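PDB 3LLK: sulfhydryl oxidase 1 from Homo sapiens, which catalyses the FAD-dependent oxidation of thiols to disulfides, probably passing the electrons to molecular oxygen as other sulfhydryl oxidases do. Local coordinates for residues W123-F126 with H127-V131; P152-R155 with G156-Y160. All coordinates share one frame; numbering follows the deposited sequence.

Contact 1 (W123-F126 with H127-V131); sequences WVLF and HFLTV. With FAD (flavin-adenine dinucleotide), chain D.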
ATOM      1  N   TRP A 123      -2.050  -0.923   3.234  1.00 20.12           N
ATOM      2  CA  TRP A 123      -1.707  -2.320   2.987  1.00 20.06           C
ATOM      3  C   TRP A 123      -2.214  -2.700   1.597  1.00 21.59           C
ATOM      4  O   TRP A 123      -1.482  -3.292   0.799  1.00 21.34           O
ATOM      5  CB  TRP A 123      -2.385  -3.248   4.004  1.00 22.12           C
ATOM      6  CG  TRP A 123      -1.611  -3.495   5.265  1.00 21.62           C
ATOM      7  CD1 TRP A 123      -2.032  -3.266   6.543  1.00 23.93           C
ATOM      8  CD2 TRP A 123      -0.305  -4.080   5.370  1.00 23.04           C
ATOM      9  NE1 TRP A 123      -1.070  -3.676   7.439  1.00 22.60           N
ATOM     10  CE2 TRP A 123      -0.002  -4.177   6.744  1.00 24.12           C
ATOM     11  CE3 TRP A 123       0.636  -4.535   4.433  1.00 23.68           C
ATOM     12  CZ2 TRP A 123       1.210  -4.711   7.211  1.00 25.17           C
ATOM     13  CZ3 TRP A 123       1.843  -5.067   4.900  1.00 25.62           C
ATOM     14  CH2 TRP A 123       2.114  -5.146   6.277  1.00 24.94           C
ATOM     15  N   VAL A 124      -3.474  -2.368   1.312  1.00 20.25           N
ATOM     16  CA  VAL A 124      -4.062  -2.716   0.024  1.00 19.48           C
ATOM     17  C   VAL A 124      -3.248  -2.114  -1.101  1.00 17.85           C
ATOM     18  O   VAL A 124      -2.882  -2.823  -2.038  1.00 18.00           O
ATOM     19  CB  VAL A 124      -5.537  -2.257  -0.090  1.00 20.98           C
ATOM     20  CG1 VAL A 124      -6.121  -2.677  -1.455  1.00 20.04           C
ATOM     21  CG2 VAL A 124      -6.356  -2.895   1.019  1.00 21.28           C
ATOM     22  N   LEU A 125      -2.937  -0.823  -0.988  1.00 16.98           N
ATOM     23  CA  LEU A 125      -2.139  -0.126  -1.996  1.00 18.40           C
ATOM     24  C   LEU A 125      -0.790  -0.816  -2.192  1.00 18.68           C
ATOM     25  O   LEU A 125      -0.394  -1.097  -3.325  1.00 18.03           O
ATOM     26  CB  LEU A 125      -1.920   1.342  -1.588  1.00 16.41           C
ATOM     27  CG  LEU A 125      -0.926   2.210  -2.385  1.00 20.70           C
ATOM     28  CD1 LEU A 125      -1.303   2.212  -3.865  1.00 20.98           C
ATOM     29  CD2 LEU A 125      -0.924   3.649  -1.843  1.00 19.04           C
ATOM     30  N   PHE A 126      -0.093  -1.101  -1.088  1.00 19.60           N
ATOM     31  CA  PHE A 126       1.217  -1.760  -1.151  1.00 20.88           C
ATOM     32  C   PHE A 126       1.160  -3.114  -1.877  1.00 20.57           C
ATOM     33  O   PHE A 126       1.961  -3.378  -2.776  1.00 20.64           O
ATOM     34  CB  PHE A 126       1.804  -1.976   0.263  1.00 20.10           C
ATOM     35  CG  PHE A 126       2.317  -0.716   0.936  1.00 18.80           C
ATOM     36  CD1 PHE A 126       2.489   0.473   0.226  1.00 17.56           C
ATOM     37  CD2 PHE A 126       2.630  -0.733   2.294  1.00 20.64           C
ATOM     38  CE1 PHE A 126       2.964   1.634   0.868  1.00 17.40           C
ATOM     39  CE2 PHE A 126       3.105   0.417   2.943  1.00 20.87           C
ATOM     40  CZ  PHE A 126       3.269   1.599   2.227  1.00 18.38           C
ATOM     41  N   HIS A 127       0.238  -3.980  -1.462  1.00 21.70           N
ATOM     42  CA  HIS A 127       0.095  -5.293  -2.090  1.00 21.00           C
ATOM     43  C   HIS A 127      -0.175  -5.129  -3.584  1.00 19.56           C
ATOM     44  O   HIS A 127       0.397  -5.831  -4.421  1.00 21.44           O
ATOM     45  CB  HIS A 127      -1.059  -6.082  -1.458  1.00 19.10           C
ATOM     46  CG  HIS A 127      -0.771  -6.576  -0.077  1.00 23.30           C
ATOM     47  ND1 HIS A 127       0.216  -7.498   0.190  1.00 23.87           N
ATOM     48  CD2 HIS A 127      -1.317  -6.253   1.121  1.00 21.70           C
ATOM     49  CE1 HIS A 127       0.270  -7.719   1.490  1.00 21.79           C
ATOM     50  NE2 HIS A 127      -0.651  -6.977   2.077  1.00 21.90           N
ATOM     51  N   PHE A 128      -1.034  -4.181  -3.916  1.00 18.63           N
ATOM     52  CA  PHE A 128      -1.378  -3.970  -5.307  1.00 20.22           C
ATOM     53  C   PHE A 128      -0.155  -3.572  -6.112  1.00 20.62           C
ATOM     54  O   PHE A 128       0.046  -4.077  -7.219  1.00 20.40           O
ATOM     55  CB  PHE A 128      -2.485  -2.927  -5.435  1.00 22.55           C
ATOM     56  CG  PHE A 128      -3.417  -3.186  -6.582  1.00 24.09           C
ATOM     57  CD1 PHE A 128      -2.963  -3.111  -7.892  1.00 26.48           C
ATOM     58  CD2 PHE A 128      -4.744  -3.538  -6.347  1.00 26.76           C
ATOM     59  CE1 PHE A 128      -3.813  -3.385  -8.963  1.00 26.68           C
ATOM     60  CE2 PHE A 128      -5.609  -3.813  -7.408  1.00 28.83           C
ATOM     61  CZ  PHE A 128      -5.141  -3.737  -8.721  1.00 28.38           C
ATOM     62  N   LEU A 129       0.675  -2.693  -5.550  1.00 17.09           N
ATOM     63  CA  LEU A 129       1.879  -2.257  -6.239  1.00 20.52           C
ATOM     64  C   LEU A 129       2.808  -3.446  -6.496  1.00 19.43           C
ATOM     65  O   LEU A 129       3.361  -3.555  -7.582  1.00 20.86           O
ATOM     66  CB  LEU A 129       2.614  -1.168  -5.435  1.00 17.27           C
ATOM     67  CG  LEU A 129       1.863   0.170  -5.319  1.00 19.77           C
ATOM     68  CD1 LEU A 129       2.615   1.121  -4.402  1.00 20.26           C
ATOM     69  CD2 LEU A 129       1.703   0.784  -6.708  1.00 17.09           C
ATOM     70  N   THR A 130       2.974  -4.335  -5.517  1.00 20.79           N
ATOM     71  CA  THR A 130       3.854  -5.491  -5.725  1.00 20.62           C
ATOM     72  C   THR A 130       3.329  -6.411  -6.817  1.00 22.70           C
ATOM     73  O   THR A 130       4.105  -6.928  -7.638  1.00 21.53           O
ATOM     74  CB  THR A 130       4.070  -6.329  -4.432  1.00 20.03           C
ATOM     75  OG1 THR A 130       2.818  -6.828  -3.943  1.00 21.12           O
ATOM     76  CG2 THR A 130       4.740  -5.490  -3.368  1.00 19.35           C
ATOM     77  N   VAL A 131       2.014  -6.613  -6.841  1.00 20.77           N
ATOM     78  CA  VAL A 131       1.427  -7.475  -7.843  1.00 22.19           C
ATOM     79  C   VAL A 131       1.518  -6.867  -9.234  1.00 22.88           C
ATOM     80  O   VAL A 131       1.837  -7.565 -10.190  1.00 24.70           O
ATOM     81  CB  VAL A 131      -0.037  -7.825  -7.511  1.00 21.56           C
ATOM     82  CG1 VAL A 131      -0.670  -8.584  -8.683  1.00 22.19           C
ATOM     83  CG2 VAL A 131      -0.073  -8.698  -6.248  1.00 22.73           C
TER
HETATM   84  PA  FAD D 550      -5.490  -4.682   7.344  1.00 31.41           P
HETATM   85  O1A FAD D 550      -5.287  -3.211   7.238  1.00 29.19           O
HETATM   86  O2A FAD D 550      -4.544  -5.585   8.053  1.00 31.66           O
HETATM   87  O5B FAD D 550      -5.724  -5.308   5.925  1.00 31.46           O
HETATM   88  C5B FAD D 550      -6.188  -4.608   4.769  1.00 27.32           C
HETATM   89  C4B FAD D 550      -6.915  -5.689   4.013  1.00 27.49           C
HETATM   90  O4B FAD D 550      -5.903  -6.301   3.168  1.00 24.24           O
HETATM   91  C3B FAD D 550      -7.902  -6.743   4.562  1.00 26.44           C
HETATM   92  O3B FAD D 550      -9.237  -6.293   4.789  1.00 29.86           O
HETATM   93  C2B FAD D 550      -7.708  -7.805   3.578  1.00 27.18           C
HETATM   94  O2B FAD D 550      -8.529  -7.738   2.453  1.00 30.86           O
HETATM   95  C1B FAD D 550      -6.250  -7.688   3.107  1.00 25.77           C
HETATM   96  N9A FAD D 550      -5.234  -8.460   3.751  1.00 23.45           N
HETATM   97  C8A FAD D 550      -5.114  -8.999   5.060  1.00 22.50           C
HETATM   98  N7A FAD D 550      -4.052  -9.695   5.298  1.00 22.75           N
HETATM   99  C5A FAD D 550      -3.398  -9.648   4.074  1.00 23.05           C
HETATM  100  C6A FAD D 550      -2.194 -10.260   3.675  1.00 23.17           C
HETATM  101  N6A FAD D 550      -1.468 -11.052   4.476  1.00 22.28           N
HETATM  102  N1A FAD D 550      -1.734 -10.099   2.383  1.00 25.55           N
HETATM  103  C2A FAD D 550      -2.429  -9.421   1.427  1.00 26.47           C
HETATM  104  N3A FAD D 550      -3.631  -8.811   1.815  1.00 24.86           N
HETATM  105  C4A FAD D 550      -4.068  -8.960   3.169  1.00 23.28           C
HETATM  106  N1  FAD D 550      -1.012  -1.607  13.850  1.00 70.69           N
HETATM  107  C2  FAD D 550      -0.743  -1.833  15.183  1.00 71.00           C
HETATM  108  O2  FAD D 550      -1.680  -1.655  15.978  1.00 71.23           O
HETATM  109  N3  FAD D 550       0.569  -2.253  15.362  1.00 70.53           N
HETATM  110  C4  FAD D 550       1.571  -2.452  14.381  1.00 70.71           C
HETATM  111  O4  FAD D 550       2.748  -2.800  14.729  1.00 70.86           O
HETATM  112  C4X FAD D 550       1.201  -2.195  13.076  1.00 70.51           C
HETATM  113  N5  FAD D 550       2.167  -2.262  12.021  1.00 69.87           N
HETATM  114  C5X FAD D 550       1.894  -1.901  10.674  1.00 70.31           C
HETATM  115  C6  FAD D 550       2.960  -1.898   9.754  1.00 70.47           C
HETATM  116  C7  FAD D 550       2.673  -1.559   8.401  1.00 70.48           C
HETATM  117  C7M FAD D 550       3.879  -1.575   7.461  1.00 71.00           C
HETATM  118  C8  FAD D 550       1.349  -1.233   7.980  1.00 69.25           C
HETATM  119  C8M FAD D 550       0.839  -0.884   6.597  1.00 68.96           C
HETATM  120  C9  FAD D 550       0.327  -1.213   8.929  1.00 69.41           C
HETATM  121  C9A FAD D 550       0.517  -1.487  10.309  1.00 69.59           C
HETATM  122  N10 FAD D 550      -0.402  -1.546  11.476  1.00 68.94           N
HETATM  123  C10 FAD D 550      -0.134  -1.762  12.802  1.00 69.87           C
HETATM  124  C1' FAD D 550      -1.793  -1.470  11.157  1.00 66.52           C
HETATM  125  C2' FAD D 550      -2.538  -2.741  10.885  1.00 64.01           C
HETATM  126  O2' FAD D 550      -1.708  -3.671  10.145  1.00 60.22           O
HETATM  127  C3' FAD D 550      -3.852  -2.652  10.170  1.00 62.75           C
HETATM  128  O3' FAD D 550      -3.691  -1.947   8.945  1.00 59.98           O
HETATM  129  C4' FAD D 550      -5.088  -2.159  10.903  1.00 61.99           C
HETATM  130  O4' FAD D 550      -5.138  -2.702  12.256  1.00 63.31           O
HETATM  131  C5' FAD D 550      -6.389  -2.293  10.237  1.00 58.69           C
HETATM  132  O5' FAD D 550      -6.649  -3.694  10.115  1.00 53.40           O
HETATM  133  P   FAD D 550      -7.709  -4.324   9.173  1.00 51.79           P
HETATM  134  O1P FAD D 550      -8.261  -5.412   9.981  1.00 54.35           O
HETATM  135  O2P FAD D 550      -8.702  -3.341   8.667  1.00 51.54           O
HETATM  136  O3P FAD D 550      -6.966  -4.948   7.887  1.00 41.96           O
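Trp123 and His127, one helical turn apart, set their rings nearly parallel, planes 19° apart, but slid so far along each other that they barely overlap; the centroids lie 5.6 Å apart. The nearest side-chain atoms are Trp123 CE3 and His127 NE2 at 3.6 Å. In the backbone, His127 N donates to Trp123 O in an almost straight bond (177°), and with chi1 at -72° the imidazole CG stays beside its own backbone N, which holds the ring close to that carbonyl. Both rings belong to the FAD pocket of this Erv/ALR-type helical fold, and helix 118-134 presents them to different ends of the cofactor. FAD C2A of the adenine lies over the centre of the His127 ring, 3.1 Å above its plane, whereas the methyl C8M of the flavin sits over one face of the indole, toward its rim. Trp123 NE1 donates to the ribityl O2' of FAD at 2.8 Å. With Trp123 cut back to an alanine, the O2' hydroxyl is likely to lose its indole donor and the C8M methyl the surface it rests on. His196 stacks with Trp123 and, through ND1, hydrogen-bonds His127 NE2, which fixes the rotation of the imidazole. On another side of the helix, Leu125 CD1 meets Leu129 CG at 4.0 Å, the two side chains crossing obliquely. Between these leucines in sequence, His127 O accepts two bonds, from Val131 N and, at 2.7 Å, from Thr130 OG1.

Contact 2 (P152-R155 with G156-Y160); sequences PAIR and GYVHY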
ATOM      1  N   PRO A 152      11.568  -1.830  -2.124  1.00 30.34           N
ATOM      2  CA  PRO A 152      12.442  -0.886  -1.419  1.00 29.82           C
ATOM      3  C   PRO A 152      11.743   0.475  -1.291  1.00 28.02           C
ATOM      4  O   PRO A 152      11.851   1.149  -0.263  1.00 27.13           O
ATOM      5  CB  PRO A 152      13.680  -0.832  -2.313  1.00 31.72           C
ATOM      6  CG  PRO A 152      13.732  -2.237  -2.884  1.00 32.29           C
ATOM      7  CD  PRO A 152      12.277  -2.458  -3.255  1.00 31.18           C
ATOM      8  N   ALA A 153      11.017   0.863  -2.339  1.00 25.04           N
ATOM      9  CA  ALA A 153      10.296   2.129  -2.345  1.00 24.12           C
ATOM     10  C   ALA A 153       9.212   2.117  -1.269  1.00 22.42           C
ATOM     11  O   ALA A 153       8.956   3.136  -0.620  1.00 20.90           O
ATOM     12  CB  ALA A 153       9.674   2.371  -3.705  1.00 27.02           C
ATOM     13  N   ILE A 154       8.570   0.966  -1.093  1.00 21.28           N
ATOM     14  CA  ILE A 154       7.536   0.826  -0.074  1.00 20.30           C
ATOM     15  C   ILE A 154       8.185   0.903   1.301  1.00 22.64           C
ATOM     16  O   ILE A 154       7.662   1.551   2.212  1.00 22.43           O
ATOM     17  CB  ILE A 154       6.787  -0.528  -0.197  1.00 22.50           C
ATOM     18  CG1 ILE A 154       5.813  -0.470  -1.380  1.00 22.06           C
ATOM     19  CG2 ILE A 154       6.035  -0.844   1.109  1.00 22.69           C
ATOM     20  CD1 ILE A 154       5.167  -1.796  -1.694  1.00 24.52           C
ATOM     21  N   ARG A 155       9.326   0.236   1.459  1.00 23.01           N
ATOM     22  CA  ARG A 155      10.022   0.270   2.742  1.00 24.99           C
ATOM     23  C   ARG A 155      10.412   1.721   3.002  1.00 23.64           C
ATOM     24  O   ARG A 155      10.250   2.234   4.103  1.00 26.12           O
ATOM     25  CB  ARG A 155      11.277  -0.613   2.701  1.00 27.20           C
ATOM     26  CG  ARG A 155      12.001  -0.710   4.044  1.00 34.72           C
ATOM     27  CD  ARG A 155      13.301  -1.486   3.917  1.00 36.64           C
ATOM     28  NE  ARG A 155      14.034  -1.566   5.181  1.00 39.48           N
ATOM     29  CZ  ARG A 155      15.205  -2.183   5.312  1.00 39.57           C
ATOM     30  NH1 ARG A 155      15.774  -2.768   4.260  1.00 37.73           N
ATOM     31  NH2 ARG A 155      15.813  -2.214   6.488  1.00 40.28           N
ATOM     32  N   GLY A 156      10.908   2.380   1.964  1.00 25.18           N
ATOM     33  CA  GLY A 156      11.304   3.766   2.098  1.00 26.91           C
ATOM     34  C   GLY A 156      10.150   4.636   2.559  1.00 26.91           C
ATOM     35  O   GLY A 156      10.331   5.502   3.419  1.00 26.63           O
ATOM     36  N   TYR A 157       8.961   4.407   2.000  1.00 24.59           N
ATOM     37  CA  TYR A 157       7.798   5.203   2.372  1.00 25.13           C
ATOM     38  C   TYR A 157       7.400   4.984   3.823  1.00 25.12           C
ATOM     39  O   TYR A 157       7.125   5.928   4.553  1.00 25.24           O
ATOM     40  CB  TYR A 157       6.577   4.883   1.493  1.00 24.70           C
ATOM     41  CG  TYR A 157       5.382   5.741   1.875  1.00 22.42           C
ATOM     42  CD1 TYR A 157       5.245   7.038   1.378  1.00 21.52           C
ATOM     43  CD2 TYR A 157       4.460   5.303   2.824  1.00 20.26           C
ATOM     44  CE1 TYR A 157       4.225   7.884   1.824  1.00 22.86           C
ATOM     45  CE2 TYR A 157       3.440   6.141   3.277  1.00 22.78           C
ATOM     46  CZ  TYR A 157       3.332   7.431   2.774  1.00 21.11           C
ATOM     47  OH  TYR A 157       2.351   8.277   3.249  1.00 21.50           O
ATOM     48  N   VAL A 158       7.337   3.722   4.227  1.00 25.19           N
ATOM     49  CA  VAL A 158       6.967   3.378   5.592  1.00 25.07           C
ATOM     50  C   VAL A 158       7.905   4.052   6.600  1.00 26.60           C
ATOM     51  O   VAL A 158       7.461   4.687   7.561  1.00 24.51           O
ATOM     52  CB  VAL A 158       7.007   1.843   5.779  1.00 24.88           C
ATOM     53  CG1 VAL A 158       6.860   1.478   7.246  1.00 23.20           C
ATOM     54  CG2 VAL A 158       5.873   1.204   4.947  1.00 20.37           C
ATOM     55  N   HIS A 159       9.201   3.924   6.356  1.00 27.05           N
ATOM     56  CA  HIS A 159      10.204   4.501   7.242  1.00 30.68           C
ATOM     57  C   HIS A 159      10.096   6.021   7.379  1.00 28.98           C
ATOM     58  O   HIS A 159       9.995   6.552   8.487  1.00 30.04           O
ATOM     59  CB  HIS A 159      11.609   4.152   6.738  1.00 35.18           C
ATOM     60  CG  HIS A 159      12.710   4.600   7.654  1.00 39.60           C
ATOM     61  ND1 HIS A 159      14.012   4.757   7.230  1.00 40.93           N
ATOM     62  CD2 HIS A 159      12.703   4.911   8.973  1.00 41.38           C
ATOM     63  CE1 HIS A 159      14.760   5.147   8.246  1.00 41.73           C
ATOM     64  NE2 HIS A 159      13.991   5.248   9.316  1.00 42.08           N
ATOM     65  N   TYR A 160      10.101   6.715   6.248  1.00 27.94           N
ATOM     66  CA  TYR A 160      10.067   8.176   6.253  1.00 26.94           C
ATOM     67  C   TYR A 160       8.736   8.925   6.324  1.00 26.94           C
ATOM     68  O   TYR A 160       8.730  10.123   6.614  1.00 26.30           O
ATOM     69  CB  TYR A 160      10.860   8.686   5.057  1.00 27.10           C
ATOM     70  CG  TYR A 160      12.349   8.440   5.186  1.00 29.65           C
ATOM     71  CD1 TYR A 160      13.100   9.095   6.168  1.00 27.87           C
ATOM     72  CD2 TYR A 160      13.000   7.526   4.354  1.00 28.32           C
ATOM     73  CE1 TYR A 160      14.459   8.845   6.321  1.00 28.45           C
ATOM     74  CE2 TYR A 160      14.372   7.269   4.501  1.00 30.88           C
ATOM     75  CZ  TYR A 160      15.089   7.932   5.489  1.00 30.38           C
ATOM     76  OH  TYR A 160      16.427   7.660   5.666  1.00 31.52           O
TER
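Gly156 N donates to Pro152 O at 2.7 Å, the shortest of four successive i to i+4 backbone bonds that join 152-155 to 156-160. Next, Tyr157 N reaches Ala153 O at 2.9 Å, and the CB of this tyrosine lies 3.6 Å from Ile154 O. Its CG is anti to the backbone N (chi1 -179°), which carries the ring away from 152-155; the phenol OH finds Glu30 as its hydrogen-bond partner, while the ring meets Phe48. Val158 follows, its N bonded to Ile154 O and its CG2 3.3 Å from the same oxygen. That methyl also faces Ile154 CG2 at 4.4 Å, a loose apolar contact along one side of the helix. This is regular alpha-helix, 150-161, within the mainly helical Erv/ALR-type fold; its Ile154, Tyr157 and Val158 face helix 118-134, and the Val158 side chain comes within about 4 Å of the FAD. At His159 the backbone N donates to Arg155 O in a nearly straight bond (171°), and CB touches that oxygen at 3.5 Å. Arg155 itself is extended from CG to NE and packs on Ala175, Ala176 and Met179 of helix 165-179, where its NH2 forms a salt bridge with Glu172. Within 156-160, Tyr160 N donates to Gly156 O at 3.1 Å, and His159 ND1 sits above the Tyr160 ring, nearer its border than its middle.

From the N terminus, the chain first forms contact 1 on helix 118-134 and then, after a partly unmodelled connection, contact 2 on helix 150-161. Each joins adjacent segments within a single helix, so neither closes a loop; they stand in series and neither nest nor cross. Their centres are 13 Å apart, yet the helices touch through Phe126, whose CE2 lies 3.5 Å from Val158 CG2 and whose CD2 lies 3.6 Å from Ile154 CG2. Thr130 CG2 extends this apolar seam to Ile154 CD1 at 4.1 Å. Helix 39-55 receives side chains from both contacts, Leu129 on Val51 and Leu52, and Ala153 on Val51.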